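Local coordinates for carbohydrate oxidase (Microdochium nivale, PDB 3RJA), which oxidises the C1 hydroxyl of mono-, oligo- and polysaccharides to lactones, using FAD and passing the electrons to oxygen to give hydrogen peroxide, at residues D93-N98 with H105-A110; G124-H129 with A203-P208; F214-N219 with D279-G284; N318-S323 with Q396-T401; S323-S328 with R380-L385. All coordinates share one frame; numbering follows the deposited sequence.

Contact 1: D93-N98 with H105-A110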
# COMPACT_ATOMS: atom_id res chain seq x y z
N ASP A 93 3.70 18.54 6.47
CA ASP A 93 2.67 19.56 6.22
C ASP A 93 1.93 19.40 4.91
O ASP A 93 2.52 19.02 3.89
CB ASP A 93 3.31 20.94 6.19
CG ASP A 93 3.90 21.32 7.54
OD1 ASP A 93 3.48 20.76 8.57
OD2 ASP A 93 4.79 22.18 7.56
N VAL A 94 0.64 19.71 4.95
CA VAL A 94 -0.05 20.22 3.77
C VAL A 94 0.43 21.66 3.53
O VAL A 94 0.09 22.60 4.28
CB VAL A 94 -1.58 20.14 3.93
CG1 VAL A 94 -2.26 20.75 2.71
CG2 VAL A 94 -2.00 18.66 4.15
N ILE A 95 1.30 21.79 2.54
CA ILE A 95 2.00 23.04 2.21
C ILE A 95 1.03 24.11 1.70
O ILE A 95 1.15 25.27 2.06
CB ILE A 95 3.08 22.82 1.12
CG1 ILE A 95 4.10 21.75 1.57
CG2 ILE A 95 3.82 24.13 0.79
CD1 ILE A 95 4.90 21.12 0.37
N SER A 96 0.08 23.71 0.86
CA SER A 96 -0.84 24.67 0.26
C SER A 96 -2.08 23.91 -0.17
O SER A 96 -2.04 22.68 -0.36
CB SER A 96 -0.20 25.36 -0.95
OG SER A 96 0.07 24.41 -2.00
N TYR A 97 -3.18 24.63 -0.29
CA TYR A 97 -4.41 24.08 -0.80
C TYR A 97 -5.03 25.16 -1.67
O TYR A 97 -5.14 26.31 -1.25
CB TYR A 97 -5.37 23.66 0.33
CG TYR A 97 -6.72 23.28 -0.21
CD1 TYR A 97 -6.91 22.07 -0.84
CD2 TYR A 97 -7.82 24.18 -0.13
CE1 TYR A 97 -8.16 21.71 -1.40
CE2 TYR A 97 -9.06 23.84 -0.68
CZ TYR A 97 -9.22 22.60 -1.31
OH TYR A 97 -10.43 22.24 -1.86
N ASN A 98 -5.41 24.80 -2.88
CA ASN A 98 -6.04 25.72 -3.79
C ASN A 98 -7.54 25.48 -3.82
O ASN A 98 -8.00 24.46 -4.34
CB ASN A 98 -5.46 25.57 -5.19
CG ASN A 98 -5.95 26.67 -6.15
OD1 ASN A 98 -7.11 27.07 -6.13
ND2 ASN A 98 -5.05 27.14 -7.00
N HIS A 105 -0.84 20.56 -2.00
CA HIS A 105 0.57 20.20 -2.11
C HIS A 105 0.96 19.67 -0.74
O HIS A 105 0.63 20.30 0.27
CB HIS A 105 1.42 21.40 -2.53
CG HIS A 105 1.18 21.86 -3.93
ND1 HIS A 105 2.12 22.52 -4.68
CD2 HIS A 105 0.11 21.68 -4.75
CE1 HIS A 105 1.63 22.78 -5.88
NE2 HIS A 105 0.42 22.27 -5.96
N VAL A 106 1.62 18.51 -0.72
CA VAL A 106 1.92 17.78 0.52
C VAL A 106 3.37 17.29 0.62
O VAL A 106 3.95 16.75 -0.34
CB VAL A 106 0.93 16.57 0.73
CG1 VAL A 106 1.06 15.97 2.16
CG2 VAL A 106 -0.52 17.04 0.46
N GLU A 107 3.95 17.48 1.80
CA GLU A 107 5.30 17.00 2.12
C GLU A 107 5.31 15.47 2.20
O GLU A 107 4.27 14.87 2.46
CB GLU A 107 5.77 17.65 3.42
CG GLU A 107 6.26 19.08 3.18
CD GLU A 107 6.83 19.77 4.42
OE1 GLU A 107 6.37 19.53 5.56
OE2 GLU A 107 7.74 20.57 4.25
N PRO A 108 6.48 14.84 1.96
CA PRO A 108 6.53 13.40 1.69
C PRO A 108 6.59 12.51 2.93
O PRO A 108 6.67 11.27 2.80
CB PRO A 108 7.84 13.24 0.89
CG PRO A 108 8.73 14.34 1.38
CD PRO A 108 7.81 15.49 1.77
N GLY A 109 6.54 13.13 4.11
CA GLY A 109 6.61 12.43 5.38
C GLY A 109 5.27 12.40 6.12
O GLY A 109 5.17 11.76 7.17
N ALA A 110 4.27 13.09 5.57
CA ALA A 110 2.90 13.05 6.11
C ALA A 110 2.36 11.64 6.07
O ALA A 110 2.40 10.96 5.01
CB ALA A 110 1.98 13.93 5.30
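Val94 lies across from Val106, and Ser96 from His105, in an antiparallel beta hairpin of the FAD-binding domain whose register slips by one residue between the two pairs. Ile95 and Ser96 both face His105, a classic beta bulge. Ile95 N gives a hydrogen to His105 O at 2.8 Å, Ser96 N reaches the same oxygen weakly, and His105 N returns a bond of 2.9 Å to Ser96 O. Glu107 N meets Asp93 O at 3.0 Å, almost straight at 177°.

CG of Glu107 stands beside the backbone N (chi1 -79°) and the chain runs extended beyond it, alongside Asp93, whose N donates to OE1 of Glu107 at 3.0 Å on the anti side. The two carboxylate planes are 12° apart and Asp93 OD2 lies 3.7 Å from Glu107 OE1, a closeness that would probably raise the proton affinity of one acid, although Glu107 OE2 also bonds a Tris molecule, probably from the crystallisation liquor.

Ile95 crosses the Glu107 chain at about a right angle, its CD1 3.7 Å from CG of Glu107. CG2 of Val94 lies 4.3 Å from CG2 of Val106, and both valines touch helix 112-123. Ser96 OG approaches His105 CB to 3.3 Å.

Contact 2: G124-H129 with A203-P208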
# COMPACT_ATOMS: atom_id res chain seq x y z
N GLY A 124 -12.17 20.75 4.62
CA GLY A 124 -13.36 20.02 4.28
C GLY A 124 -13.18 19.05 3.12
O GLY A 124 -14.13 18.81 2.39
N ARG A 125 -11.98 18.47 2.97
CA ARG A 125 -11.64 17.69 1.76
C ARG A 125 -11.13 16.28 2.11
O ARG A 125 -10.78 16.01 3.28
CB ARG A 125 -10.60 18.41 0.90
CG ARG A 125 -10.92 19.88 0.50
CD ARG A 125 -12.10 19.99 -0.44
NE ARG A 125 -11.81 19.45 -1.78
CZ ARG A 125 -12.59 19.63 -2.84
NH1 ARG A 125 -13.72 20.35 -2.75
NH2 ARG A 125 -12.24 19.10 -4.02
N ALA A 126 -11.13 15.40 1.10
CA ALA A 126 -10.80 14.01 1.29
C ALA A 126 -10.06 13.45 0.08
O ALA A 126 -10.16 13.99 -1.02
CB ALA A 126 -12.07 13.18 1.55
N ILE A 127 -9.29 12.39 0.32
CA ILE A 127 -8.67 11.58 -0.72
C ILE A 127 -8.89 10.12 -0.39
O ILE A 127 -8.93 9.73 0.78
CB ILE A 127 -7.13 11.84 -0.81
CG1 ILE A 127 -6.87 13.25 -1.36
CG2 ILE A 127 -6.41 10.78 -1.70
CD1 ILE A 127 -5.48 13.70 -1.09
N SER A 128 -9.05 9.32 -1.44
CA SER A 128 -9.20 7.89 -1.30
C SER A 128 -7.83 7.22 -1.08
O SER A 128 -7.01 7.18 -2.02
CB SER A 128 -9.88 7.33 -2.57
OG SER A 128 -9.94 5.92 -2.54
N HIS A 129 -7.58 6.70 0.12
CA HIS A 129 -6.30 6.03 0.43
C HIS A 129 -6.53 4.88 1.43
O HIS A 129 -7.68 4.60 1.79
CB HIS A 129 -5.24 7.04 0.95
CG HIS A 129 -5.74 7.92 2.07
ND1 HIS A 129 -6.03 7.43 3.33
CD2 HIS A 129 -5.98 9.25 2.12
CE1 HIS A 129 -6.45 8.42 4.10
NE2 HIS A 129 -6.41 9.54 3.39
N ALA A 203 -5.17 15.89 -6.18
CA ALA A 203 -6.58 16.28 -6.35
C ALA A 203 -7.35 15.75 -5.15
O ALA A 203 -7.11 14.61 -4.73
CB ALA A 203 -7.18 15.69 -7.66
N THR A 204 -8.29 16.54 -4.62
CA THR A 204 -9.11 16.09 -3.50
C THR A 204 -10.59 16.16 -3.91
O THR A 204 -10.91 16.78 -4.92
CB THR A 204 -8.89 16.95 -2.24
OG1 THR A 204 -9.39 18.29 -2.47
CG2 THR A 204 -7.42 17.00 -1.87
N PHE A 205 -11.47 15.51 -3.13
CA PHE A 205 -12.93 15.66 -3.26
C PHE A 205 -13.55 16.19 -1.94
O PHE A 205 -12.92 16.07 -0.88
CB PHE A 205 -13.63 14.36 -3.72
CG PHE A 205 -13.28 13.12 -2.91
CD1 PHE A 205 -14.07 12.73 -1.81
CD2 PHE A 205 -12.22 12.29 -3.30
CE1 PHE A 205 -13.77 11.58 -1.08
CE2 PHE A 205 -11.91 11.14 -2.60
CZ PHE A 205 -12.67 10.77 -1.47
N PRO A 206 -14.77 16.79 -2.01
CA PRO A 206 -15.41 17.26 -0.77
C PRO A 206 -15.60 16.06 0.16
O PRO A 206 -16.01 14.98 -0.30
CB PRO A 206 -16.77 17.82 -1.23
CG PRO A 206 -16.64 18.05 -2.73
CD PRO A 206 -15.62 17.01 -3.20
N ALA A 207 -15.27 16.24 1.43
CA ALA A 207 -15.39 15.18 2.42
C ALA A 207 -16.84 14.73 2.48
O ALA A 207 -17.70 15.55 2.69
CB ALA A 207 -14.90 15.67 3.79
N PRO A 208 -17.12 13.43 2.25
CA PRO A 208 -18.52 12.95 2.21
C PRO A 208 -19.21 13.14 3.55
O PRO A 208 -18.57 12.96 4.60
CB PRO A 208 -18.38 11.45 1.95
CG PRO A 208 -17.05 11.26 1.41
CD PRO A 208 -16.17 12.40 1.81
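Arg125 and Ala126 add a two-residue strand to the antiparallel sheet of the FAD-binding domain, against Pro206 and Phe205 at the end of strand 196-206. Ala126 and Phe205 are the hydrogen-bonded pair: Ala126 N to Phe205 O is 2.8 Å and Phe205 N to Ala126 O 2.9 Å. Beyond them Ala207 N reaches Gly124 O at 3.0 Å.

The Arg125 side chain, bent at chi2 and chi3 (-67° and -69°), folds back over the partner strand and grips Thr204 side-on. NE of Arg125 meets Thr204 OG1 at 2.8 Å, close to the guanidinium plane, while NH2 of Arg125 binds Thr204 O, also at 2.8 Å, from above the carbonyl plane. Thr204 OG1 is further bonded to Gly102 O. One face of the guanidinium covers the backbone that follows, with Pro206 N over its centre.

On the face that Ala126 and Phe205 share, the Phe205 ring takes Ala126 O over one side, offset toward the rim, and its CE1 comes to 3.5 Å from Ala126 CB. Phe205 also stacks on His153. Such a short strand, one glycine after helix 112-123, belongs to the alpha+beta FAD-binding fold of the PCMH type.

Contact 3: F214-N219 with D279-G284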
# COMPACT_ATOMS: atom_id res chain seq x y z
N PHE A 214 -20.76 -1.18 6.89
CA PHE A 214 -21.56 -2.38 6.92
C PHE A 214 -20.68 -3.61 7.11
O PHE A 214 -19.45 -3.54 6.95
CB PHE A 214 -22.44 -2.49 5.67
CG PHE A 214 -21.68 -2.63 4.38
CD1 PHE A 214 -21.36 -3.89 3.89
CD2 PHE A 214 -21.33 -1.51 3.65
CE1 PHE A 214 -20.70 -4.05 2.66
CE2 PHE A 214 -20.66 -1.64 2.44
CZ PHE A 214 -20.34 -2.90 1.94
N GLY A 215 -21.34 -4.71 7.47
CA GLY A 215 -20.64 -5.93 7.80
C GLY A 215 -21.59 -7.12 7.73
O GLY A 215 -22.78 -6.96 8.02
N VAL A 216 -21.05 -8.27 7.33
CA VAL A 216 -21.81 -9.52 7.27
C VAL A 216 -20.95 -10.66 7.83
O VAL A 216 -19.89 -10.96 7.29
CB VAL A 216 -22.21 -9.90 5.80
CG1 VAL A 216 -22.99 -11.21 5.79
CG2 VAL A 216 -23.01 -8.76 5.14
N THR A 217 -21.41 -11.28 8.91
CA THR A 217 -20.80 -12.50 9.42
C THR A 217 -21.23 -13.64 8.50
O THR A 217 -22.41 -13.97 8.43
CB THR A 217 -21.26 -12.76 10.86
OG1 THR A 217 -21.18 -11.55 11.61
CG2 THR A 217 -20.42 -13.83 11.54
N LEU A 218 -20.28 -14.24 7.78
CA LEU A 218 -20.63 -15.13 6.68
C LEU A 218 -21.11 -16.49 7.16
O LEU A 218 -21.96 -17.10 6.52
CB LEU A 218 -19.47 -15.29 5.70
CG LEU A 218 -19.16 -13.99 4.95
CD1 LEU A 218 -17.77 -14.03 4.31
CD2 LEU A 218 -20.27 -13.72 3.92
N ASN A 219 -20.55 -16.95 8.28
CA ASN A 219 -20.72 -18.31 8.78
C ASN A 219 -20.47 -19.45 7.79
O ASN A 219 -21.27 -20.37 7.70
CB ASN A 219 -22.08 -18.45 9.49
CG ASN A 219 -22.19 -17.54 10.68
OD1 ASN A 219 -21.31 -17.53 11.54
ND2 ASN A 219 -23.24 -16.75 10.73
N ASP A 279 -28.83 -12.29 -1.37
CA ASP A 279 -29.66 -13.35 -2.01
C ASP A 279 -28.90 -14.55 -2.53
O ASP A 279 -29.47 -15.62 -2.68
CB ASP A 279 -30.52 -12.80 -3.16
CG ASP A 279 -31.53 -11.78 -2.70
OD1 ASP A 279 -31.92 -11.83 -1.51
OD2 ASP A 279 -31.90 -10.90 -3.50
N THR A 280 -27.62 -14.38 -2.83
CA THR A 280 -26.85 -15.52 -3.40
C THR A 280 -25.84 -16.13 -2.43
O THR A 280 -25.22 -17.14 -2.72
CB THR A 280 -26.16 -15.12 -4.70
OG1 THR A 280 -25.46 -13.88 -4.50
CG2 THR A 280 -27.20 -14.92 -5.78
N LEU A 281 -25.68 -15.51 -1.27
CA LEU A 281 -24.82 -16.04 -0.23
C LEU A 281 -25.39 -17.34 0.34
O LEU A 281 -26.60 -17.48 0.42
CB LEU A 281 -24.64 -15.00 0.89
CG LEU A 281 -23.63 -13.85 0.63
CD1 LEU A 281 -23.56 -12.95 1.81
CD2 LEU A 281 -22.21 -14.37 0.32
N PRO A 282 -24.51 -18.28 0.75
CA PRO A 282 -24.95 -19.49 1.44
C PRO A 282 -25.73 -19.05 2.66
O PRO A 282 -25.39 -18.02 3.27
CB PRO A 282 -23.64 -20.17 1.89
CG PRO A 282 -22.59 -19.63 0.94
CD PRO A 282 -23.04 -18.25 0.55
N ALA A 283 -26.76 -19.82 3.01
CA ALA A 283 -27.66 -19.48 4.09
C ALA A 283 -26.93 -19.55 5.43
O ALA A 283 -25.97 -20.31 5.59
CB ALA A 283 -28.88 -20.41 4.09
N GLY A 284 -27.39 -18.75 6.38
CA GLY A 284 -26.76 -18.71 7.69
C GLY A 284 -25.95 -17.44 7.94
O GLY A 284 -25.54 -17.19 9.07
O HOH W 1 -22.87 -16.88 3.82
O HOH W 2 -23.00 -20.40 5.46
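Asn219 and Gly284 bring the two backbones closest, with CA atoms 6.2 Å apart, where the end of strand 211-217 meets the loop 279-284 at 64°. No direct backbone hydrogen bond joins them. Asn219 has left-handed helical angles, and at Gly284 (phi 107°, psi near zero) a side chain would be pressed against the preceding carbonyl. Two waters bridge the backbones instead. One donates to Leu218 O at 2.9 Å and to Pro282 O at 2.8 Å; the other donates to Asn219 O and to Ala283 O, so four carbonyl oxygens share two bridges.

The one direct polar link is from a side chain. CG of Asn219 stands beside its own backbone N, chi1 -62°, and the amide ND2 gives a hydrogen to Gly284 O at 2.9 Å, with the oxygen close to the amide plane. An alanine here would probably leave Gly284 O without its side-chain donor, and this corner of the loop held there by the water bridge alone.

Deeper in, the contact turns apolar. Leu218 and Leu281 cross at about a right angle, and CD2 of Leu218 lies 4.0 Å from CD1 of Leu281. The same CD1 of Leu281 is also approached by CG1 of Val216, at 4.4 Å. Leu218 and Val216 lean as well on Ile259 of the next strand, so Leu281 packs into the same hydrophobic layer. The loop leads from helix 267-278 into strand 286-293, which pairs with strand 211-217: a helix-to-strand connection fastened at the margin of a large antiparallel sheet.

Contact 4: N318-S323 with Q396-T401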
# COMPACT_ATOMS: atom_id res chain seq x y z
N ASN A 318 5.70 -8.02 14.08
CA ASN A 318 6.72 -9.02 13.79
C ASN A 318 6.11 -10.10 12.88
O ASN A 318 5.35 -10.97 13.36
CB ASN A 318 7.22 -9.61 15.12
CG ASN A 318 8.27 -10.68 14.92
OD1 ASN A 318 9.03 -10.66 13.95
ND2 ASN A 318 8.31 -11.63 15.85
N PHE A 319 6.41 -10.07 11.59
CA PHE A 319 5.53 -10.78 10.67
C PHE A 319 6.11 -11.07 9.30
O PHE A 319 7.20 -10.60 8.93
CB PHE A 319 4.22 -9.95 10.50
CG PHE A 319 4.42 -8.66 9.70
CD1 PHE A 319 4.83 -7.49 10.33
CD2 PHE A 319 4.19 -8.64 8.33
CE1 PHE A 319 5.01 -6.31 9.59
CE2 PHE A 319 4.36 -7.46 7.57
CZ PHE A 319 4.77 -6.31 8.19
N TYR A 320 5.35 -11.86 8.55
CA TYR A 320 5.60 -12.12 7.16
C TYR A 320 4.27 -11.93 6.43
O TYR A 320 3.19 -12.17 7.00
CB TYR A 320 6.10 -13.55 6.95
CG TYR A 320 6.42 -13.85 5.50
CD1 TYR A 320 7.31 -13.05 4.76
CD2 TYR A 320 5.84 -14.94 4.86
CE1 TYR A 320 7.62 -13.34 3.44
CE2 TYR A 320 6.14 -15.24 3.54
CZ TYR A 320 7.02 -14.43 2.83
OH TYR A 320 7.29 -14.74 1.51
N ALA A 321 4.35 -11.48 5.18
CA ALA A 321 3.16 -11.19 4.39
C ALA A 321 3.41 -11.52 2.91
O ALA A 321 4.57 -11.52 2.43
CB ALA A 321 2.76 -9.72 4.57
N LYS A 322 2.33 -11.79 2.18
CA LYS A 322 2.39 -12.09 0.77
C LYS A 322 1.17 -11.49 0.12
O LYS A 322 0.23 -11.11 0.83
CB LYS A 322 2.42 -13.61 0.53
CG LYS A 322 3.71 -14.31 0.95
CD LYS A 322 3.79 -15.80 0.45
CE LYS A 322 4.35 -15.95 -0.99
NZ LYS A 322 5.85 -15.77 -0.96
N SER A 323 1.14 -11.45 -1.20
CA SER A 323 -0.01 -10.91 -1.91
C SER A 323 -0.27 -11.65 -3.22
O SER A 323 0.56 -12.41 -3.70
CB SER A 323 0.16 -9.40 -2.19
OG SER A 323 1.08 -9.17 -3.27
N GLN A 396 8.77 -12.75 20.29
CA GLN A 396 9.11 -14.05 19.68
C GLN A 396 9.91 -13.85 18.42
O GLN A 396 9.80 -12.82 17.75
CB GLN A 396 7.85 -14.84 19.28
CG GLN A 396 6.88 -15.19 20.39
CD GLN A 396 5.61 -15.88 19.88
OE1 GLN A 396 4.81 -15.29 19.13
NE2 GLN A 396 5.41 -17.12 20.31
N THR A 397 10.69 -14.86 18.07
CA THR A 397 11.40 -14.93 16.81
C THR A 397 10.47 -15.50 15.78
O THR A 397 9.82 -16.51 16.03
CB THR A 397 12.64 -15.85 16.94
OG1 THR A 397 13.50 -15.29 17.93
CG2 THR A 397 13.42 -15.95 15.64
N TYR A 398 10.39 -14.87 14.60
CA TYR A 398 9.65 -15.48 13.51
C TYR A 398 10.41 -16.74 13.08
O TYR A 398 11.54 -16.62 12.64
CB TYR A 398 9.50 -14.53 12.32
CG TYR A 398 8.56 -15.09 11.28
CD1 TYR A 398 9.02 -15.96 10.30
CD2 TYR A 398 7.20 -14.75 11.28
CE1 TYR A 398 8.14 -16.48 9.35
CE2 TYR A 398 6.32 -15.26 10.34
CZ TYR A 398 6.79 -16.13 9.39
OH TYR A 398 5.90 -16.67 8.47
N PRO A 399 9.78 -17.93 13.19
CA PRO A 399 10.48 -19.17 12.84
C PRO A 399 10.79 -19.34 11.36
O PRO A 399 9.95 -19.09 10.50
CB PRO A 399 9.53 -20.28 13.34
CG PRO A 399 8.71 -19.64 14.39
CD PRO A 399 8.50 -18.23 13.87
N GLU A 400 12.00 -19.82 11.09
CA GLU A 400 12.45 -20.11 9.73
C GLU A 400 11.53 -21.06 8.97
O GLU A 400 11.42 -21.00 7.75
CB GLU A 400 13.92 -20.61 9.75
CG GLU A 400 14.17 -22.16 9.82
CD GLU A 400 14.53 -22.74 11.21
OE1 GLU A 400 14.33 -22.11 12.27
OE2 GLU A 400 15.03 -23.89 11.21
N THR A 401 10.84 -21.94 9.70
CA THR A 401 9.90 -22.88 9.05
C THR A 401 8.51 -22.29 8.74
O THR A 401 7.80 -22.82 7.87
CB THR A 401 9.75 -24.19 9.84
OG1 THR A 401 9.56 -23.91 11.24
CG2 THR A 401 10.99 -25.06 9.64
O HOH W 3 11.38 -12.16 14.17
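Phe319 and Tyr398 are the closest backbone neighbours, their CA atoms 6.9 Å apart, a strand meeting a loop with no beta bridge between them. Side chains therefore make the contact. Tyr398 extends toward the strand with CG anti to its backbone N, chi1 -172°, and the phenol end of its ring comes to rest by Tyr320: OH of Tyr398 is 3.5 Å and CZ of Tyr398 3.6 Å from CB of Tyr320. The two side chains cross obliquely. The Tyr398 hydroxyl is bonded to Asp390 on the adjoining strand.

Tyr320, for its part, sends its ring away from the loop. Its OH accepts a hydrogen bond from Lys322 NZ at 3.0 Å and is also bonded to Asp430 and Arg432, while Lys322 forms salt bridges with Asp430 and Asp407. A phenylalanine in place of Tyr320 would probably leave Lys322, Asp430 and Arg432 each short of a partner in this polar cluster.

Asn318 works with both ends of its amide. ND2 of Asn318 is bonded to Asp393 O and also lies 2.7 Å from Gln396 O, whereas OD1 of Asn318 receives a water at 2.8 Å that in turn accepts Tyr398 N.

In the chain the loop links strand 384-392, the sheet neighbour of strand 318-326, to helix 403-414, whose Asp407 is touched by Tyr320 and whose Leu406 and Val410 are touched by Lys322.

Contact 5: S323-S328 with R380-L385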
# COMPACT_ATOMS: atom_id res chain seq x y z
N SER A 323 1.14 -11.45 -1.20
CA SER A 323 -0.01 -10.91 -1.91
C SER A 323 -0.27 -11.65 -3.22
O SER A 323 0.56 -12.41 -3.70
CB SER A 323 0.16 -9.40 -2.19
OG SER A 323 1.08 -9.17 -3.27
N LEU A 324 -1.45 -11.39 -3.79
CA LEU A 324 -1.85 -11.80 -5.13
C LEU A 324 -2.82 -10.78 -5.67
O LEU A 324 -3.65 -10.25 -4.91
CB LEU A 324 -2.54 -13.17 -5.12
CG LEU A 324 -1.62 -14.39 -4.98
CD1 LEU A 324 -2.45 -15.68 -4.85
CD2 LEU A 324 -0.62 -14.47 -6.17
N THR A 325 -2.72 -10.52 -6.97
CA THR A 325 -3.75 -9.81 -7.68
C THR A 325 -4.24 -10.82 -8.75
O THR A 325 -3.43 -11.45 -9.41
CB THR A 325 -3.24 -8.46 -8.28
OG1 THR A 325 -2.20 -8.70 -9.26
CG2 THR A 325 -2.66 -7.53 -7.16
N LEU A 326 -5.55 -11.00 -8.90
CA LEU A 326 -6.05 -12.02 -9.84
C LEU A 326 -7.11 -11.48 -10.75
O LEU A 326 -7.97 -10.71 -10.30
CB LEU A 326 -6.67 -13.20 -9.09
CG LEU A 326 -5.95 -13.81 -7.88
CD1 LEU A 326 -6.93 -14.78 -7.17
CD2 LEU A 326 -4.64 -14.52 -8.31
N LYS A 327 -7.07 -11.90 -12.02
CA LYS A 327 -8.19 -11.63 -12.92
C LYS A 327 -9.46 -12.26 -12.38
O LYS A 327 -10.53 -11.66 -12.44
CB LYS A 327 -7.92 -12.15 -14.34
CG LYS A 327 -6.73 -11.48 -14.98
CD LYS A 327 -6.64 -11.76 -16.49
CE LYS A 327 -5.47 -10.99 -17.06
NZ LYS A 327 -4.95 -11.65 -18.31
N SER A 328 -9.34 -13.47 -11.86
CA SER A 328 -10.48 -14.23 -11.34
C SER A 328 -9.98 -15.26 -10.39
O SER A 328 -8.92 -15.85 -10.62
CB SER A 328 -11.20 -14.99 -12.47
OG SER A 328 -12.28 -15.75 -11.91
N ARG A 380 -4.68 -3.09 -13.20
CA ARG A 380 -6.03 -2.55 -13.55
C ARG A 380 -6.97 -3.63 -14.11
O ARG A 380 -8.19 -3.42 -14.18
CB ARG A 380 -5.90 -1.39 -14.57
CG ARG A 380 -5.02 -0.22 -14.11
CD ARG A 380 -5.55 0.57 -12.88
NE ARG A 380 -4.66 1.69 -12.61
CZ ARG A 380 -4.89 2.73 -11.80
NH1 ARG A 380 -6.06 2.89 -11.15
NH2 ARG A 380 -3.93 3.66 -11.65
N ASP A 381 -6.40 -4.76 -14.55
CA ASP A 381 -7.17 -5.85 -15.15
C ASP A 381 -7.37 -6.96 -14.14
O ASP A 381 -7.62 -8.11 -14.50
CB ASP A 381 -6.46 -6.40 -16.41
CG ASP A 381 -5.03 -6.86 -16.13
OD1 ASP A 381 -4.47 -6.55 -15.04
OD2 ASP A 381 -4.45 -7.55 -17.00
N LYS A 382 -7.18 -6.62 -12.86
CA LYS A 382 -7.33 -7.61 -11.76
C LYS A 382 -8.52 -7.27 -10.90
O LYS A 382 -8.63 -6.15 -10.39
CB LYS A 382 -6.07 -7.70 -10.88
CG LYS A 382 -4.73 -7.84 -11.65
CD LYS A 382 -4.74 -9.07 -12.62
CE LYS A 382 -3.33 -9.52 -13.04
NZ LYS A 382 -2.67 -8.53 -13.92
N LEU A 383 -9.40 -8.25 -10.71
CA LEU A 383 -10.59 -8.09 -9.92
C LEU A 383 -10.27 -8.16 -8.43
O LEU A 383 -10.79 -7.35 -7.63
CB LEU A 383 -11.66 -9.17 -10.30
CG LEU A 383 -13.02 -8.95 -9.62
CD1 LEU A 383 -14.18 -9.29 -10.55
CD2 LEU A 383 -13.15 -9.72 -8.31
N TRP A 384 -9.45 -9.14 -8.05
CA TRP A 384 -9.10 -9.37 -6.64
C TRP A 384 -7.71 -8.82 -6.29
O TRP A 384 -6.74 -9.07 -7.00
CB TRP A 384 -9.04 -10.88 -6.36
CG TRP A 384 -10.38 -11.59 -6.40
CD1 TRP A 384 -10.82 -12.50 -7.34
CD2 TRP A 384 -11.44 -11.46 -5.45
NE1 TRP A 384 -12.09 -12.94 -7.03
CE2 TRP A 384 -12.49 -12.33 -5.87
CE3 TRP A 384 -11.61 -10.70 -4.28
CZ2 TRP A 384 -13.70 -12.44 -5.16
CZ3 TRP A 384 -12.82 -10.82 -3.57
CH2 TRP A 384 -13.85 -11.68 -4.02
N LEU A 385 -7.63 -8.14 -5.16
CA LEU A 385 -6.36 -7.81 -4.51
C LEU A 385 -6.38 -8.60 -3.17
O LEU A 385 -7.30 -8.46 -2.37
CB LEU A 385 -6.24 -6.30 -4.24
CG LEU A 385 -5.23 -5.85 -3.15
CD1 LEU A 385 -3.80 -6.23 -3.50
CD2 LEU A 385 -5.29 -4.38 -2.90
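Trp384 presents the rim of its indole to Ser328, whose carbonyl carbon lies near the ring plane at 4.2 Å from CD1 of Trp384. One face of the same indole carries Leu383 CD2, 3.5 Å above the plane and displaced toward the rim. The ring nitrogen of Trp384 and the hydroxyl of Ser328 are both bonded to Glu234, one to each carboxylate oxygen, so a single acid on helix 223-239 links the two segments from outside.

Strands 318-326 and 384-392, neighbours in the large antiparallel sheet, pair here. Leu326 N donates to Trp384 O at 3.0 Å and Trp384 N returns a bond of 3.1 Å to Leu326 O. Leu383 N also reaches that oxygen, weakly, and with two residues facing one this is a classic beta bulge. CA of Thr325 sits 3.2 Å from Trp384 O, a CA-H...O contact.

On the face that Thr325 shares with Leu385, CG2 of Thr325 meets CD1 of Leu385, and the bent chain of Lys382 lies obliquely against the threonine, its CG 3.6 Å from OG1 of Thr325. NZ of Lys382 forms a salt bridge with OD1 of Asp381 at 2.9 Å, on the syn side and 31° out of the carboxylate plane. Lys327 NZ lies 4.3 Å from OD2 of Asp381, beyond salt-bridge range, and has a long, weak ion pair with Asp421. With two lysines near it, Asp381 is likely to stay ionised, and its charge would probably ease the mutual repulsion of the two ammonium groups.

The five contacts fall on two sheets. Contacts 1 and 2 share one antiparallel sheet and touch directly: the OH of Tyr97 lies 3.1 Å from NE of Arg125, and the contact centres are about 14 Å apart. Pro108 of contact 1 touches the FAD itself. Contacts 3, 4 and 5 all reach the eight-stranded sheet, and contacts 4 and 5 share strand 318-326 and Ser323, their centres about 24 Å apart. These two also approach the active site, the side chains of Phe319 and Leu385 lying about 5 Å from the bound substrate analogue and from FAD, respectively. Contact 3 lies far from contact 1, their centres about 42 Å apart.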